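Local coordinates for protein L-threonine-O-3-phosphate decarboxylase (Porphyromonas gingivalis, PDB 3FKD) that probably binds pyridoxal 5'-phosphate and is thought to decarboxylate L-threonine O-3-phosphate, at residues K61-D66 and I206-A211; A289-K294 and E336-K341; E298-L303 and I332-T337. All coordinates share one frame; numbering follows the deposited sequence.

Contact 1: residues K61-D66 and I206-A211; sequences KRNSVD and IGYIVA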
loop_
_atom_site.group_PDB
_atom_site.type_symbol
_atom_site.label_atom_id
_atom_site.label_comp_id
_atom_site.label_asym_id
_atom_site.label_seq_id
_atom_site.Cartn_x
_atom_site.Cartn_y
_atom_site.Cartn_z
ATOM N N LYS A 61 8.098 12.041 -18.170
ATOM C CA LYS A 61 7.986 12.801 -19.402
ATOM C C LYS A 61 7.065 13.987 -19.248
ATOM O O LYS A 61 7.347 15.091 -19.730
ATOM C CB LYS A 61 7.470 11.897 -20.520
ATOM C CG LYS A 61 7.639 12.480 -21.906
ATOM C CD LYS A 61 7.254 11.464 -22.987
ATOM C CE LYS A 61 6.743 12.159 -24.254
ATOM N NZ LYS A 61 5.722 11.330 -24.975
ATOM N N ARG A 62 5.939 13.745 -18.591
ATOM C CA ARG A 62 4.956 14.782 -18.378
ATOM C C ARG A 62 5.547 15.899 -17.504
ATOM O O ARG A 62 5.253 17.067 -17.693
ATOM C CB ARG A 62 3.720 14.172 -17.713
ATOM C CG ARG A 62 2.633 15.184 -17.365
ATOM C CD ARG A 62 1.717 15.420 -18.582
ATOM N NE ARG A 62 0.773 16.507 -18.337
ATOM C CZ ARG A 62 0.696 17.623 -19.065
ATOM N NH1 ARG A 62 1.501 17.800 -20.111
ATOM N NH2 ARG A 62 -0.199 18.558 -18.751
ATOM N N ASN A 63 6.377 15.515 -16.537
ATOM C CA ASN A 63 6.944 16.439 -15.577
ATOM C C ASN A 63 8.323 16.977 -15.955
ATOM O O ASN A 63 8.981 17.619 -15.131
ATOM C CB ASN A 63 6.968 15.785 -14.191
ATOM C CG ASN A 63 5.562 15.566 -13.624
ATOM O OD1 ASN A 63 5.283 14.546 -12.982
ATOM N ND2 ASN A 63 4.675 16.528 -13.859
ATOM N N SER A 64 8.748 16.713 -17.197
ATOM C CA SER A 64 10.059 17.128 -17.685
ATOM C C SER A 64 11.224 16.622 -16.837
ATOM O O SER A 64 12.221 17.323 -16.695
ATOM C CB SER A 64 10.159 18.651 -17.734
ATOM O OG SER A 64 9.677 19.178 -18.948
ATOM N N VAL A 65 11.113 15.411 -16.300
ATOM C CA VAL A 65 12.102 14.907 -15.367
ATOM C C VAL A 65 12.591 13.574 -15.874
ATOM O O VAL A 65 11.962 12.974 -16.735
ATOM C CB VAL A 65 11.513 14.776 -13.939
ATOM C CG1 VAL A 65 12.428 13.977 -13.059
ATOM C CG2 VAL A 65 11.326 16.147 -13.333
ATOM N N ASP A 66 13.727 13.111 -15.374
ATOM C CA ASP A 66 14.226 11.808 -15.787
ATOM C C ASP A 66 13.434 10.656 -15.186
ATOM O O ASP A 66 12.839 10.768 -14.116
ATOM C CB ASP A 66 15.712 11.663 -15.446
ATOM C CG ASP A 66 16.574 12.740 -16.122
ATOM O OD1 ASP A 66 16.058 13.458 -17.013
ATOM O OD2 ASP A 66 17.769 12.864 -15.769
ATOM N N ILE A 206 -2.607 6.208 -4.408
ATOM C CA ILE A 206 -1.539 6.352 -5.369
ATOM C C ILE A 206 -0.936 7.788 -5.265
ATOM O O ILE A 206 -1.659 8.747 -4.996
ATOM C CB ILE A 206 -1.980 5.826 -6.789
ATOM C CG1 ILE A 206 -0.784 5.566 -7.704
ATOM C CG2 ILE A 206 -3.085 6.676 -7.490
ATOM C CD1 ILE A 206 0.148 6.701 -7.841
ATOM N N GLY A 207 0.395 7.900 -5.396
ATOM C CA GLY A 207 1.113 9.151 -5.284
ATOM C C GLY A 207 2.521 8.946 -5.779
ATOM O O GLY A 207 2.845 7.857 -6.220
ATOM N N TYR A 208 3.375 9.957 -5.734
ATOM C CA TYR A 208 4.739 9.728 -6.185
ATOM C C TYR A 208 5.813 10.677 -5.640
ATOM O O TYR A 208 5.520 11.791 -5.217
ATOM C CB TYR A 208 4.831 9.621 -7.723
ATOM C CG TYR A 208 4.399 10.847 -8.484
ATOM C CD1 TYR A 208 5.309 11.853 -8.801
ATOM C CD2 TYR A 208 3.085 10.997 -8.895
ATOM C CE1 TYR A 208 4.916 12.993 -9.485
ATOM C CE2 TYR A 208 2.685 12.103 -9.587
ATOM C CZ TYR A 208 3.605 13.105 -9.882
ATOM O OH TYR A 208 3.196 14.204 -10.575
ATOM N N ILE A 209 7.065 10.195 -5.658
ATOM C CA ILE A 209 8.219 11.006 -5.261
ATOM C C ILE A 209 9.000 11.545 -6.469
ATOM O O ILE A 209 9.250 10.817 -7.429
ATOM C CB ILE A 209 9.159 10.234 -4.303
ATOM C CG1 ILE A 209 8.376 9.710 -3.109
ATOM C CG2 ILE A 209 10.283 11.117 -3.816
ATOM C CD1 ILE A 209 9.173 8.818 -2.163
ATOM N N VAL A 210 9.323 12.838 -6.419
ATOM C CA VAL A 210 10.283 13.478 -7.325
ATOM C C VAL A 210 11.557 13.857 -6.531
ATOM O O VAL A 210 11.505 14.653 -5.574
ATOM C CB VAL A 210 9.716 14.786 -7.961
ATOM C CG1 VAL A 210 10.695 15.351 -9.010
ATOM C CG2 VAL A 210 8.346 14.556 -8.596
ATOM N N ALA A 211 12.700 13.311 -6.920
ATOM C CA ALA A 211 13.932 13.767 -6.317
ATOM C C ALA A 211 15.120 13.594 -7.254
ATOM O O ALA A 211 15.019 12.918 -8.268
ATOM C CB ALA A 211 14.156 13.050 -5.015
#
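Y208 is the first residue of strand 207-210 to touch the turn after helix 53-62, and it does so with the phenol end of its ring, aimed at the amide of N63. The two side chains come from opposite directions, and Y208 OH stops 3.2 Å from N63 OD1. The amide and ring planes are 28° apart, and N63 OD1 approaches the ring obliquely, 3.8 Å from CZ of Y208. With CG of Y208 set between its backbone N and carbonyl carbon (chi1 61°), the ring leaves the strand toward the turn; the ring of Y193, from the adjacent strand, lies nearly parallel to it.

I209 sends its side chain to A79 and I83 of helix 75-86, whereas V210 points again toward the turn. There V210 CG1 meets V65 CG2 at 4.4 Å, a loose methyl contact, and the CA atoms of V65 and V210 are 8.4 Å apart. I183 also touches V210, and V65 rests on I70.

A Schellman motif ends helix 53-62: V65 N reaches back to A60 O, S64 is the C-prime residue with positive phi (56°), and the bond from S64 N to K61 O is weak at 3.3 Å. Strand 207-210 runs antiparallel to both of its neighbours, 70-73 and 189-194, as expected of the lone reversed strand in the large-domain sheet of fold type I pyridoxal phosphate enzymes.

Chemically, the join is part polar and part apolar: an amide oxygen beside a phenol oxygen at one end and two valines at the other, so it rests on side chains, with no backbone pairing between the segments.

Contact 2: residues A289-K294 and E336-K341; sequences AAELKK and ETFLEK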
loop_
_atom_site.group_PDB
_atom_site.type_symbol
_atom_site.label_atom_id
_atom_site.label_comp_id
_atom_site.label_asym_id
_atom_site.label_seq_id
_atom_site.Cartn_x
_atom_site.Cartn_y
_atom_site.Cartn_z
ATOM N N ALA A 289 -14.805 22.060 19.475
ATOM C CA ALA A 289 -14.869 21.389 18.196
ATOM C C ALA A 289 -15.655 20.081 18.305
ATOM O O ALA A 289 -16.550 19.820 17.510
ATOM C CB ALA A 289 -13.486 21.130 17.716
ATOM N N ALA A 290 -15.319 19.249 19.282
ATOM C CA ALA A 290 -16.113 18.057 19.558
ATOM C C ALA A 290 -17.595 18.417 19.659
ATOM O O ALA A 290 -18.435 17.816 18.967
ATOM C CB ALA A 290 -15.640 17.350 20.825
ATOM N N GLU A 291 -17.923 19.390 20.505
ATOM C CA GLU A 291 -19.317 19.847 20.614
ATOM C C GLU A 291 -19.930 20.236 19.264
ATOM O O GLU A 291 -20.988 19.758 18.906
ATOM C CB GLU A 291 -19.443 21.023 21.569
ATOM C CG GLU A 291 -19.455 20.656 23.036
ATOM C CD GLU A 291 -19.355 21.903 23.942
ATOM O OE1 GLU A 291 -19.749 23.014 23.479
ATOM O OE2 GLU A 291 -18.884 21.777 25.101
ATOM N N LEU A 292 -19.259 21.116 18.534
ATOM C CA LEU A 292 -19.758 21.587 17.245
ATOM C C LEU A 292 -20.001 20.459 16.243
ATOM O O LEU A 292 -21.028 20.463 15.555
ATOM C CB LEU A 292 -18.828 22.640 16.630
ATOM C CG LEU A 292 -19.345 23.361 15.369
ATOM C CD1 LEU A 292 -20.734 23.995 15.558
ATOM C CD2 LEU A 292 -18.359 24.424 14.925
ATOM N N LYS A 293 -19.075 19.498 16.193
ATOM C CA LYS A 293 -19.068 18.450 15.174
ATOM C C LYS A 293 -20.201 17.430 15.347
ATOM O O LYS A 293 -20.733 16.887 14.370
ATOM C CB LYS A 293 -17.705 17.723 15.165
ATOM C CG LYS A 293 -17.694 16.428 14.377
ATOM C CD LYS A 293 -16.387 15.628 14.553
ATOM C CE LYS A 293 -16.334 14.366 13.628
ATOM N NZ LYS A 293 -15.407 13.350 14.179
ATOM N N LYS A 294 -20.535 17.157 16.599
ATOM C CA LYS A 294 -21.617 16.254 16.947
ATOM C C LYS A 294 -23.009 16.831 16.594
ATOM O O LYS A 294 -23.910 16.113 16.150
ATOM C CB LYS A 294 -21.522 15.953 18.433
ATOM C CG LYS A 294 -22.610 15.079 18.946
ATOM C CD LYS A 294 -23.035 15.501 20.353
ATOM C CE LYS A 294 -23.696 14.357 21.093
ATOM N NZ LYS A 294 -22.653 13.419 21.587
ATOM N N GLU A 336 -25.032 29.202 13.002
ATOM C CA GLU A 336 -25.751 30.247 13.713
ATOM C C GLU A 336 -26.664 29.634 14.763
ATOM O O GLU A 336 -26.713 30.077 15.912
ATOM C CB GLU A 336 -26.574 31.072 12.727
ATOM C CG GLU A 336 -26.936 32.405 13.271
ATOM C CD GLU A 336 -27.148 33.447 12.170
ATOM O OE1 GLU A 336 -27.086 33.064 10.960
ATOM O OE2 GLU A 336 -27.367 34.641 12.531
ATOM N N THR A 337 -27.372 28.594 14.359
ATOM C CA THR A 337 -28.253 27.883 15.258
ATOM C C THR A 337 -27.503 27.294 16.455
ATOM O O THR A 337 -28.001 27.277 17.586
ATOM C CB THR A 337 -28.975 26.792 14.483
ATOM O OG1 THR A 337 -29.847 27.429 13.550
ATOM C CG2 THR A 337 -29.803 25.936 15.405
ATOM N N PHE A 338 -26.302 26.802 16.187
ATOM C CA PHE A 338 -25.441 26.313 17.239
ATOM C C PHE A 338 -25.115 27.450 18.223
ATOM O O PHE A 338 -25.416 27.380 19.401
ATOM C CB PHE A 338 -24.153 25.716 16.668
ATOM C CG PHE A 338 -23.196 25.204 17.733
ATOM C CD1 PHE A 338 -23.465 24.024 18.420
ATOM C CD2 PHE A 338 -22.039 25.909 18.053
ATOM C CE1 PHE A 338 -22.597 23.556 19.390
ATOM C CE2 PHE A 338 -21.172 25.445 19.031
ATOM C CZ PHE A 338 -21.452 24.272 19.702
ATOM N N LEU A 339 -24.509 28.499 17.708
ATOM C CA LEU A 339 -24.020 29.563 18.537
ATOM C C LEU A 339 -25.080 30.018 19.530
ATOM O O LEU A 339 -24.772 30.275 20.698
ATOM C CB LEU A 339 -23.549 30.719 17.665
ATOM C CG LEU A 339 -22.304 30.369 16.842
ATOM C CD1 LEU A 339 -21.904 31.525 15.915
ATOM C CD2 LEU A 339 -21.147 29.948 17.778
ATOM N N GLU A 340 -26.335 30.088 19.095
ATOM C CA GLU A 340 -27.361 30.591 19.994
ATOM C C GLU A 340 -27.682 29.632 21.143
ATOM O O GLU A 340 -28.589 29.891 21.929
ATOM C CB GLU A 340 -28.617 31.006 19.229
ATOM C CG GLU A 340 -29.551 29.888 18.879
ATOM C CD GLU A 340 -30.254 30.154 17.545
ATOM O OE1 GLU A 340 -29.785 31.053 16.786
ATOM O OE2 GLU A 340 -31.262 29.456 17.244
ATOM N N LYS A 341 -26.905 28.556 21.268
ATOM C CA LYS A 341 -27.137 27.542 22.301
ATOM C C LYS A 341 -25.972 27.433 23.270
ATOM O O LYS A 341 -25.085 28.280 23.280
ATOM C CB LYS A 341 -27.404 26.180 21.662
ATOM C CG LYS A 341 -28.626 26.143 20.784
ATOM C CD LYS A 341 -28.684 24.821 20.045
ATOM C CE LYS A 341 -28.363 23.671 21.004
ATOM N NZ LYS A 341 -29.467 23.421 21.989
#
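E291 meets F338 with its stem and its backbone. E291 CB comes within 4.3 Å of F338 CZ, while the carbonyl E291 O stands obliquely to the ring, 4.2 Å from CE1 of F338. The backbone N of E291 is bonded to T288 OG1, which ties this part of helix 289-298 to the residue just ahead of it.

L292 carries the main contact, and L292 CA is 7.4 Å from F338 CA, the nearest such pair between the two segments. Its CG is anti to the backbone N (chi1 -172°), and from there the CD1 branch reaches over one face of the F338 ring. L292 CD1 lies 3.6 Å from the centroid of the F338 ring, on a line 21° off the ring normal: a CH-pi contact displaced toward the rim. The closest ring atom is CD2 of F338, 3.4 Å from L292 CD1. On the other side, an anti chi1 of 179° carries the F338 ring out from its own helix to L292, with F338 CZ 4.0 Å from L292 CA.

Both residues also touch L284 of strand 279-284, and L292 touches I304. Helices 289-298 and 325-339 therefore pack beside each other on the mixed five-stranded sheet of the C-terminal part, consistent with the small domain of fold type I aminotransferase relatives.

One turn beyond L292, Y295 meets the F338 ring edge-to-face. Past F338 the helix is near its end: E340 is the first residue to leave helical angles, and K341 N donates to F338 O at 2.7 Å.

Contact 3: residues E298-L303 and I332-T337; sequences EEYNML and IKALET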
loop_
_atom_site.group_PDB
_atom_site.type_symbol
_atom_site.label_atom_id
_atom_site.label_comp_id
_atom_site.label_asym_id
_atom_site.label_seq_id
_atom_site.Cartn_x
_atom_site.Cartn_y
_atom_site.Cartn_z
ATOM N N GLU A 298 -25.459 15.318 13.907
ATOM C CA GLU A 298 -26.772 14.875 14.360
ATOM C C GLU A 298 -27.944 15.794 13.999
ATOM O O GLU A 298 -28.958 15.330 13.479
ATOM C CB GLU A 298 -26.722 14.577 15.855
ATOM C CG GLU A 298 -25.764 13.440 16.098
ATOM C CD GLU A 298 -25.264 13.345 17.538
ATOM O OE1 GLU A 298 -25.822 14.050 18.441
ATOM O OE2 GLU A 298 -24.302 12.553 17.754
ATOM N N GLU A 299 -27.807 17.089 14.247
ATOM C CA GLU A 299 -28.907 18.007 13.967
ATOM C C GLU A 299 -29.031 18.327 12.482
ATOM O O GLU A 299 -30.121 18.376 11.929
ATOM C CB GLU A 299 -28.756 19.313 14.752
ATOM C CG GLU A 299 -28.924 19.132 16.219
ATOM C CD GLU A 299 -30.030 18.140 16.546
ATOM O OE1 GLU A 299 -31.192 18.350 16.075
ATOM O OE2 GLU A 299 -29.732 17.148 17.277
ATOM N N TYR A 300 -27.905 18.541 11.834
ATOM C CA TYR A 300 -27.951 19.091 10.496
ATOM C C TYR A 300 -27.290 18.232 9.377
ATOM O O TYR A 300 -27.172 18.690 8.248
ATOM C CB TYR A 300 -27.374 20.505 10.545
ATOM C CG TYR A 300 -28.360 21.536 11.045
ATOM C CD1 TYR A 300 -29.242 22.154 10.159
ATOM C CD2 TYR A 300 -28.406 21.908 12.392
ATOM C CE1 TYR A 300 -30.142 23.094 10.584
ATOM C CE2 TYR A 300 -29.316 22.846 12.834
ATOM C CZ TYR A 300 -30.185 23.442 11.923
ATOM O OH TYR A 300 -31.104 24.394 12.326
ATOM N N ASN A 301 -26.858 17.004 9.692
ATOM C CA ASN A 301 -26.357 16.092 8.657
ATOM C C ASN A 301 -25.122 16.575 7.921
ATOM O O ASN A 301 -24.920 16.243 6.755
ATOM C CB ASN A 301 -27.432 15.879 7.610
ATOM C CG ASN A 301 -28.662 15.219 8.178
ATOM O OD1 ASN A 301 -28.596 14.062 8.660
ATOM N ND2 ASN A 301 -29.813 15.942 8.134
HETATM N N MSE A 302 -24.308 17.368 8.604
HETATM C CA MSE A 302 -23.108 17.926 8.022
HETATM C C MSE A 302 -21.884 17.465 8.775
HETATM O O MSE A 302 -21.817 17.585 10.000
HETATM C CB MSE A 302 -23.173 19.442 8.050
HETATM C CG MSE A 302 -24.016 20.012 6.946
HETATM SE SE MSE A 302 -24.421 21.909 7.193
HETATM C CE MSE A 302 -26.352 21.786 7.557
ATOM N N LEU A 303 -20.896 16.975 8.043
ATOM C CA LEU A 303 -19.658 16.582 8.686
ATOM C C LEU A 303 -18.576 17.658 8.639
ATOM O O LEU A 303 -18.352 18.277 7.623
ATOM C CB LEU A 303 -19.133 15.216 8.172
ATOM C CG LEU A 303 -18.017 14.617 9.052
ATOM C CD1 LEU A 303 -18.550 14.238 10.423
ATOM C CD2 LEU A 303 -17.359 13.392 8.427
ATOM N N ILE A 332 -24.056 27.871 7.199
ATOM C CA ILE A 332 -24.084 29.091 8.002
ATOM C C ILE A 332 -25.281 29.170 8.987
ATOM O O ILE A 332 -25.134 29.632 10.109
ATOM C CB ILE A 332 -24.087 30.324 7.111
ATOM C CG1 ILE A 332 -22.812 30.374 6.292
ATOM C CG2 ILE A 332 -24.252 31.602 7.964
ATOM C CD1 ILE A 332 -21.721 31.092 7.001
ATOM N N LYS A 333 -26.464 28.736 8.565
ATOM C CA LYS A 333 -27.594 28.658 9.482
ATOM C C LYS A 333 -27.313 27.575 10.510
ATOM O O LYS A 333 -27.404 27.810 11.713
ATOM C CB LYS A 333 -28.874 28.372 8.719
ATOM C CG LYS A 333 -29.073 29.381 7.615
ATOM C CD LYS A 333 -30.528 29.528 7.163
ATOM C CE LYS A 333 -30.682 30.795 6.320
ATOM N NZ LYS A 333 -31.754 30.687 5.266
ATOM N N ALA A 334 -26.947 26.396 10.028
ATOM C CA ALA A 334 -26.601 25.297 10.898
ATOM C C ALA A 334 -25.726 25.818 12.030
ATOM O O ALA A 334 -25.974 25.544 13.194
ATOM C CB ALA A 334 -25.879 24.227 10.113
ATOM N N LEU A 335 -24.703 26.583 11.685
ATOM C CA LEU A 335 -23.782 27.113 12.680
ATOM C C LEU A 335 -24.424 28.195 13.617
ATOM O O LEU A 335 -24.351 28.110 14.861
ATOM C CB LEU A 335 -22.526 27.634 11.968
ATOM C CG LEU A 335 -21.378 28.161 12.827
ATOM C CD1 LEU A 335 -21.041 27.169 13.895
ATOM C CD2 LEU A 335 -20.186 28.471 11.942
ATOM N N GLU A 336 -25.032 29.202 13.002
ATOM C CA GLU A 336 -25.751 30.247 13.713
ATOM C C GLU A 336 -26.664 29.634 14.763
ATOM O O GLU A 336 -26.713 30.077 15.912
ATOM C CB GLU A 336 -26.574 31.072 12.727
ATOM C CG GLU A 336 -26.936 32.405 13.271
ATOM C CD GLU A 336 -27.148 33.447 12.170
ATOM O OE1 GLU A 336 -27.086 33.064 10.960
ATOM O OE2 GLU A 336 -27.367 34.641 12.531
ATOM N N THR A 337 -27.372 28.594 14.359
ATOM C CA THR A 337 -28.253 27.883 15.258
ATOM C C THR A 337 -27.503 27.294 16.455
ATOM O O THR A 337 -28.001 27.277 17.586
ATOM C CB THR A 337 -28.975 26.792 14.483
ATOM O OG1 THR A 337 -29.847 27.429 13.550
ATOM C CG2 THR A 337 -29.803 25.936 15.405
#
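Y300 lays its ring flat against the backbone of A334. The A334 CA sits 3.9 Å from the centroid of the Y300 ring and 1° off the normal, a CH-pi contact almost exactly over the centre. A334 CB belongs to the same face but is shifted toward the root of the ring, 3.8 Å from Y300 CG. From another direction the selenomethionine M302, bent at its last torsion (chi3 -111°), brings M302 CE to 3.6 Å from A334 CB; one methyl group is thus shared by ring and selenomethionine.

T337, one turn on, crosses Y300 at about a right angle. T337 CG2 lies obliquely to the ring, 3.7 Å from Y300 OH, and T337 OG1 is 3.5 Å from Y300 OH. T337 OG1 donates to K333 O at 3.1 Å, from 52° out of the carbonyl plane; K333 O also accepts from T337 N.

M302 begins strand 302-306 of the five-stranded sheet and touches L330 and F331 as well, seating the strand entry against helix 325-339, consistent with the small domain of fold type I relatives. Dispersion and CH-pi contact dominate: alanine's small side chain lets the ring lie close to the helix, and the threonine hydroxyl is satisfied within its own helix.

Contact 1 closes at residue 211, before contacts 2 and 3 open, and lies on the opposite side of the chain's centre: its centre is about 44 Å from that of contact 2 and about 42 Å from that of contact 3. Its strand 207-210 lies in the seven-stranded sheet, whereas contacts 2 and 3 lie at the five-stranded sheet, which holds strand 302-306. Contacts 2 and 3 have centres about 8 Å apart, share E336 and T337, and touch directly through L292 CD1 and L335 CD1 at 3.6 Å. Helix 289-298 leads into strand 302-306, and helix 325-339 packs against both, so the last modelled helix joins consecutive elements of the smaller sheet's layer.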